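Local atomic coordinates of YfnB (Bacillus subtilis, PDB entry 3ED5), a protein that probably acts as a phosphohydrolase of the haloacid dehalogenase superfamily, possibly a 5'-nucleotidase, though its substrate is not established. Residues A188-G193 with L198-M203; P205-N210 with E219-E224. All coordinates share one frame; numbering follows the deposited sequence. Where two conformers were deposited one is given.

Contact 1: A188-G193 with L198-M203; sequences ADIKGG and LDTCWM
Ile190 of helix 186-195 lies across Thr200 and Trp202 of strand 199-203, joining the last two elements of a beta-alpha-beta unit in the Rossmann-like core of a haloacid dehalogenase-type hydrolase. The helix runs back antiparallel to the strand that follows it, the axes of the two segments lying 7.8 Å apart at an angle of 165°.

Apolar packing comes first. Ile190 CG2 meets Thr200 at OG1 and CB, CG1 faces Trp202, and CD1 lies between Trp202 CA and Thr200 CB. Holding CG1 beside the backbone N (chi1 -51°) and turning again at chi2, Ile190 brings CD1 to 3.7 Å from Trp202 CA, and the two side chains cross at about a right angle. Ile214 and Pro216 add to the packing around Ile190.

A closer fit is made at the helix backbone. Thr200 CG2 lies 3.5 Å from Ile190 O and 3.8 Å from Gly193 CA, where the absence of a side chain on Gly193 lets the methyl approach.

Polar contacts frame this packing. Trp202 NE1 is hydrogen-bonded to Asp184 O, which probably helps to fix the turn of the indole. At the connecting turn, Leu198 N donates to Gly193 O over 2.8 Å with an N-H...O angle of 164°.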
loop_
_atom_site.group_PDB
_atom_site.type_symbol
_atom_site.label_atom_id
_atom_site.label_comp_id
_atom_site.label_asym_id
_atom_site.label_seq_id
_atom_site.Cartn_x
_atom_site.Cartn_y
_atom_site.Cartn_z
ATOM N N ALA A 188 4.302 7.107 -3.490
ATOM C CA ALA A 188 4.897 6.519 -2.297
ATOM C C ALA A 188 5.978 5.551 -2.700
ATOM O O ALA A 188 7.084 5.571 -2.114
ATOM C CB ALA A 188 3.870 5.780 -1.459
ATOM N N ASP A 189 5.665 4.681 -3.672
ATOM C CA ASP A 189 6.585 3.545 -3.978
ATOM C C ASP A 189 7.603 3.889 -5.038
ATOM O O ASP A 189 8.812 3.662 -4.856
ATOM C CB ASP A 189 5.792 2.303 -4.412
ATOM C CG ASP A 189 4.824 1.833 -3.352
ATOM O OD1 ASP A 189 5.249 1.696 -2.185
ATOM O OD2 ASP A 189 3.634 1.637 -3.710
ATOM N N ILE A 190 7.152 4.451 -6.153
ATOM C CA ILE A 190 8.072 4.686 -7.252
ATOM C C ILE A 190 8.954 5.899 -6.975
ATOM O O ILE A 190 10.171 5.798 -7.021
ATOM C CB ILE A 190 7.352 4.774 -8.609
ATOM C CG1 ILE A 190 6.404 3.565 -8.812
ATOM C CG2 ILE A 190 8.364 4.912 -9.727
ATOM C CD1 ILE A 190 7.080 2.143 -8.667
ATOM N N LYS A 191 8.352 7.031 -6.621
ATOM C CA LYS A 191 9.126 8.200 -6.211
ATOM C C LYS A 191 9.995 7.843 -5.002
ATOM O O LYS A 191 11.162 8.186 -4.969
ATOM C CB LYS A 191 8.223 9.379 -5.879
ATOM C CG LYS A 191 8.993 10.668 -5.510
ATOM C CD LYS A 191 8.123 11.476 -4.497
ATOM C CE LYS A 191 6.950 12.179 -5.142
ATOM N NZ LYS A 191 5.679 11.987 -4.329
ATOM N N GLY A 192 9.416 7.135 -4.034
ATOM C CA GLY A 192 10.161 6.677 -2.857
ATOM C C GLY A 192 11.427 5.904 -3.232
ATOM O O GLY A 192 12.555 6.252 -2.796
ATOM N N GLY A 193 11.258 4.884 -4.067
ATOM C CA GLY A 193 12.406 4.025 -4.409
ATOM C C GLY A 193 13.445 4.797 -5.185
ATOM O O GLY A 193 14.637 4.649 -4.930
ATOM N N LEU A 198 16.897 3.082 -5.475
ATOM C CA LEU A 198 16.453 1.740 -5.883
ATOM C C LEU A 198 15.833 1.684 -7.276
ATOM O O LEU A 198 15.113 2.598 -7.680
ATOM C CB LEU A 198 15.411 1.185 -4.899
ATOM C CG LEU A 198 15.765 1.229 -3.402
ATOM C CD1 LEU A 198 14.592 0.741 -2.639
ATOM C CD2 LEU A 198 17.016 0.347 -3.135
ATOM N N ASP A 199 16.034 0.555 -7.961
ATOM C CA ASP A 199 15.201 0.206 -9.112
ATOM C C ASP A 199 13.763 0.046 -8.604
ATOM O O ASP A 199 13.540 -0.402 -7.463
ATOM C CB ASP A 199 15.685 -1.105 -9.777
ATOM C CG ASP A 199 16.976 -0.923 -10.559
ATOM O OD1 ASP A 199 17.436 0.228 -10.671
ATOM O OD2 ASP A 199 17.514 -1.931 -11.070
ATOM N N THR A 200 12.804 0.426 -9.443
ATOM C CA THR A 200 11.378 0.384 -9.090
ATOM C C THR A 200 10.531 -0.379 -10.124
ATOM O O THR A 200 10.790 -0.313 -11.340
ATOM C CB THR A 200 10.799 1.822 -9.027
ATOM O OG1 THR A 200 11.146 2.509 -10.229
ATOM C CG2 THR A 200 11.391 2.619 -7.827
ATOM N N CYS A 201 9.486 -1.046 -9.629
ATOM C CA CYS A 201 8.520 -1.755 -10.490
ATOM C C CYS A 201 7.099 -1.282 -10.151
ATOM O O CYS A 201 6.617 -1.523 -9.063
ATOM C CB CYS A 201 8.661 -3.265 -10.291
ATOM S SG CYS A 201 7.519 -4.193 -11.362
ATOM N N TRP A 202 6.480 -0.593 -11.101
ATOM C CA TRP A 202 5.155 -0.025 -10.944
ATOM C C TRP A 202 4.091 -1.047 -11.347
ATOM O O TRP A 202 4.008 -1.430 -12.518
ATOM C CB TRP A 202 5.043 1.235 -11.821
ATOM C CG TRP A 202 3.754 1.997 -11.606
ATOM C CD1 TRP A 202 3.004 2.026 -10.461
ATOM C CD2 TRP A 202 3.110 2.873 -12.545
ATOM N NE1 TRP A 202 1.906 2.862 -10.641
ATOM C CE2 TRP A 202 1.961 3.405 -11.901
ATOM C CE3 TRP A 202 3.392 3.263 -13.866
ATOM C CZ2 TRP A 202 1.086 4.283 -12.546
ATOM C CZ3 TRP A 202 2.537 4.162 -14.503
ATOM C CH2 TRP A 202 1.379 4.654 -13.838
HETATM N N MSE A 203 3.289 -1.457 -10.358
HETATM C CA MSE A 203 2.124 -2.300 -10.580
HETATM C C MSE A 203 0.995 -1.390 -11.082
HETATM O O MSE A 203 0.500 -0.532 -10.342
HETATM C CB MSE A 203 1.772 -2.986 -9.249
HETATM C CG MSE A 203 0.514 -3.810 -9.275
HETATM SE SE MSE A 203 0.607 -5.295 -10.535
HETATM C CE MSE A 203 -1.115 -6.152 -10.065
#

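Contact 2: P205-N210 with E219-E224; sequences PDMKPN and EIRKLE
Pro205 and Met207 meet Arg221 around its guanidinium, one at the edge and the other over a face. The polar part is a single hydrogen bond: Arg221 NE donates to Pro205 O over 3.1 Å, nearly straight at 164°. The oxygen lies close to the guanidinium plane, whereas the nitrogen is tilted 30° from the plane of the carbonyl it meets. Met207, present as selenomethionine, supplies the second contact. Its SE atom sits over the centre of one guanidinium face, 3.8 Å from Arg221 CZ, and CG of the same residue packs against Arg221 NE and CD. Edge and face are thus used at once, and together they would probably limit rotation of the group, although Met207 also touches a crystal neighbour.

A bend in the arginine explains part of this meeting. Arg221 is extended at chi2 but turns at chi3 (73°), which swings NE toward the carbonyl of Pro205. The proline also packs on the arginine backbone, with Pro205 CB 3.3 Å from Arg221 O.

Farther out, both backbones have supports of their own. Glu225 OE2 accepts hydrogen bonds from Arg221 N and Lys222 N, and so holds the chain as it leaves the strand. On the loop, Asn204 OD1 accepts from Lys208 N, while Asn204 ND2 donates to Glu219 OE2, tying the start of the loop to strand 218-220. Ile220 turns from the loop toward Leu226 and Ile229 of helix 226-230.

The contact therefore joins the loop that follows one strand of a parallel, Rossmann-like sheet to the end of the next strand, at an outer edge of the haloacid dehalogenase core.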
loop_
_atom_site.group_PDB
_atom_site.type_symbol
_atom_site.label_atom_id
_atom_site.label_comp_id
_atom_site.label_asym_id
_atom_site.label_seq_id
_atom_site.Cartn_x
_atom_site.Cartn_y
_atom_site.Cartn_z
ATOM N N PRO A 205 -2.079 -2.367 -13.263
ATOM C CA PRO A 205 -2.975 -3.258 -14.019
ATOM C C PRO A 205 -3.987 -2.516 -14.879
ATOM O O PRO A 205 -4.337 -2.994 -15.954
ATOM C CB PRO A 205 -3.709 -4.054 -12.933
ATOM C CG PRO A 205 -3.438 -3.335 -11.650
ATOM C CD PRO A 205 -2.109 -2.634 -11.810
ATOM N N ASP A 206 -4.421 -1.349 -14.412
ATOM C CA ASP A 206 -5.474 -0.603 -15.092
ATOM C C ASP A 206 -4.938 0.448 -16.042
ATOM O O ASP A 206 -5.718 1.223 -16.599
ATOM C CB ASP A 206 -6.401 0.068 -14.074
ATOM C CG ASP A 206 -7.157 -0.933 -13.241
ATOM O OD1 ASP A 206 -7.478 -2.022 -13.758
ATOM O OD2 ASP A 206 -7.406 -0.624 -12.062
HETATM N N MSE A 207 -3.617 0.473 -16.229
HETATM C CA MSE A 207 -2.979 1.367 -17.201
HETATM C C MSE A 207 -3.372 2.812 -16.941
HETATM O O MSE A 207 -3.751 3.555 -17.853
HETATM C CB MSE A 207 -3.282 0.945 -18.648
HETATM C CG MSE A 207 -2.858 -0.486 -18.931
HETATM SE SE MSE A 207 -3.305 -1.142 -20.702
HETATM C CE MSE A 207 -2.310 0.166 -21.731
ATOM N N LYS A 208 -3.277 3.180 -15.668
ATOM C CA LYS A 208 -3.484 4.550 -15.216
ATOM C C LYS A 208 -2.432 5.445 -15.825
ATOM O O LYS A 208 -1.313 4.996 -16.120
ATOM C CB LYS A 208 -3.404 4.621 -13.688
ATOM C CG LYS A 208 -4.581 3.915 -13.016
ATOM C CD LYS A 208 -4.415 3.952 -11.489
ATOM C CE LYS A 208 -5.478 3.090 -10.808
ATOM N NZ LYS A 208 -6.866 3.577 -11.037
ATOM N N PRO A 209 -2.785 6.715 -16.055
ATOM C CA PRO A 209 -1.784 7.629 -16.564
ATOM C C PRO A 209 -0.720 7.934 -15.524
ATOM O O PRO A 209 -0.921 7.753 -14.310
ATOM C CB PRO A 209 -2.594 8.898 -16.882
ATOM C CG PRO A 209 -3.731 8.831 -15.940
ATOM C CD PRO A 209 -4.090 7.376 -15.861
ATOM N N ASN A 210 0.416 8.383 -16.002
ATOM C CA ASN A 210 1.439 8.853 -15.117
ATOM C C ASN A 210 1.432 10.386 -15.030
ATOM O O ASN A 210 2.288 11.034 -15.616
ATOM C CB ASN A 210 2.794 8.330 -15.595
ATOM C CG ASN A 210 3.861 8.446 -14.524
ATOM O OD1 ASN A 210 3.791 9.330 -13.655
ATOM N ND2 ASN A 210 4.842 7.558 -14.565
ATOM N N GLU A 219 7.329 -1.375 -15.525
ATOM C CA GLU A 219 5.890 -1.206 -15.337
ATOM C C GLU A 219 5.207 -2.508 -15.799
ATOM O O GLU A 219 5.462 -2.966 -16.928
ATOM C CB GLU A 219 5.402 -0.035 -16.189
ATOM C CG GLU A 219 3.869 0.148 -16.032
ATOM C CD GLU A 219 3.326 1.270 -16.890
ATOM O OE1 GLU A 219 4.118 2.023 -17.523
ATOM O OE2 GLU A 219 2.080 1.386 -16.937
ATOM N N ILE A 220 4.345 -3.083 -14.949
ATOM C CA ILE A 220 3.652 -4.342 -15.278
ATOM C C ILE A 220 2.156 -4.220 -15.004
ATOM O O ILE A 220 1.751 -3.326 -14.266
ATOM C CB ILE A 220 4.197 -5.511 -14.475
ATOM C CG1 ILE A 220 3.993 -5.307 -12.972
ATOM C CG2 ILE A 220 5.699 -5.633 -14.727
ATOM C CD1 ILE A 220 4.660 -6.485 -12.089
ATOM N N ARG A 221 1.380 -5.137 -15.566
ATOM C CA ARG A 221 -0.054 -5.212 -15.240
ATOM C C ARG A 221 -0.357 -6.360 -14.282
ATOM O O ARG A 221 -1.248 -6.240 -13.449
ATOM C CB ARG A 221 -0.889 -5.330 -16.507
ATOM C CG ARG A 221 -0.800 -4.071 -17.367
ATOM C CD ARG A 221 -1.544 -4.286 -18.664
ATOM N NE ARG A 221 -2.978 -4.268 -18.452
ATOM C CZ ARG A 221 -3.873 -4.608 -19.378
ATOM N NH1 ARG A 221 -3.479 -5.013 -20.589
ATOM N NH2 ARG A 221 -5.161 -4.554 -19.087
ATOM N N LYS A 222 0.377 -7.462 -14.378
ATOM C CA LYS A 222 0.082 -8.607 -13.530
ATOM C C LYS A 222 1.334 -8.998 -12.795
ATOM O O LYS A 222 2.437 -8.892 -13.342
ATOM C CB LYS A 222 -0.394 -9.798 -14.349
ATOM C CG LYS A 222 -1.717 -9.564 -15.083
ATOM C CD LYS A 222 -2.283 -10.841 -15.695
ATOM C CE LYS A 222 -1.382 -11.435 -16.770
ATOM N NZ LYS A 222 -2.149 -12.399 -17.647
ATOM N N LEU A 223 1.159 -9.479 -11.567
ATOM C CA LEU A 223 2.305 -9.892 -10.766
ATOM C C LEU A 223 3.184 -10.954 -11.432
ATOM O O LEU A 223 4.394 -10.957 -11.222
ATOM C CB LEU A 223 1.842 -10.377 -9.396
ATOM C CG LEU A 223 1.315 -9.262 -8.469
ATOM C CD1 LEU A 223 0.721 -9.920 -7.188
ATOM C CD2 LEU A 223 2.383 -8.259 -8.053
ATOM N N GLU A 224 2.581 -11.843 -12.222
ATOM C CA GLU A 224 3.354 -12.926 -12.859
ATOM C C GLU A 224 4.385 -12.389 -13.856
ATOM O O GLU A 224 5.351 -13.091 -14.182
ATOM C CB GLU A 224 2.429 -13.945 -13.533
ATOM C CG GLU A 224 1.578 -13.358 -14.670
ATOM C CD GLU A 224 0.630 -14.381 -15.326
ATOM O OE1 GLU A 224 0.229 -15.370 -14.671
ATOM O OE2 GLU A 224 0.270 -14.191 -16.505
#

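Contacts 1 and 2 follow one another along the chain and are joined through neighbouring parallel strands, with their centres about 13 Å apart. Trp202 O and Ile220 N lie 3.0 Å apart, a probable hydrogen bond between the strands. The indole continues the connection, with Trp202 CH2 packing 3.5 Å from Lys208 O. Their relations to the active site differ. In contact 1 the side chain of Asp189, salt-bridged to Lys158, comes within about 3 Å of that of Asp13, the nucleophile by similarity, and about 5 Å from a bound formic acid, probably from the crystallisation liquor. In contact 2 the Pro205 side chain remains about 10 Å from that of Asp13.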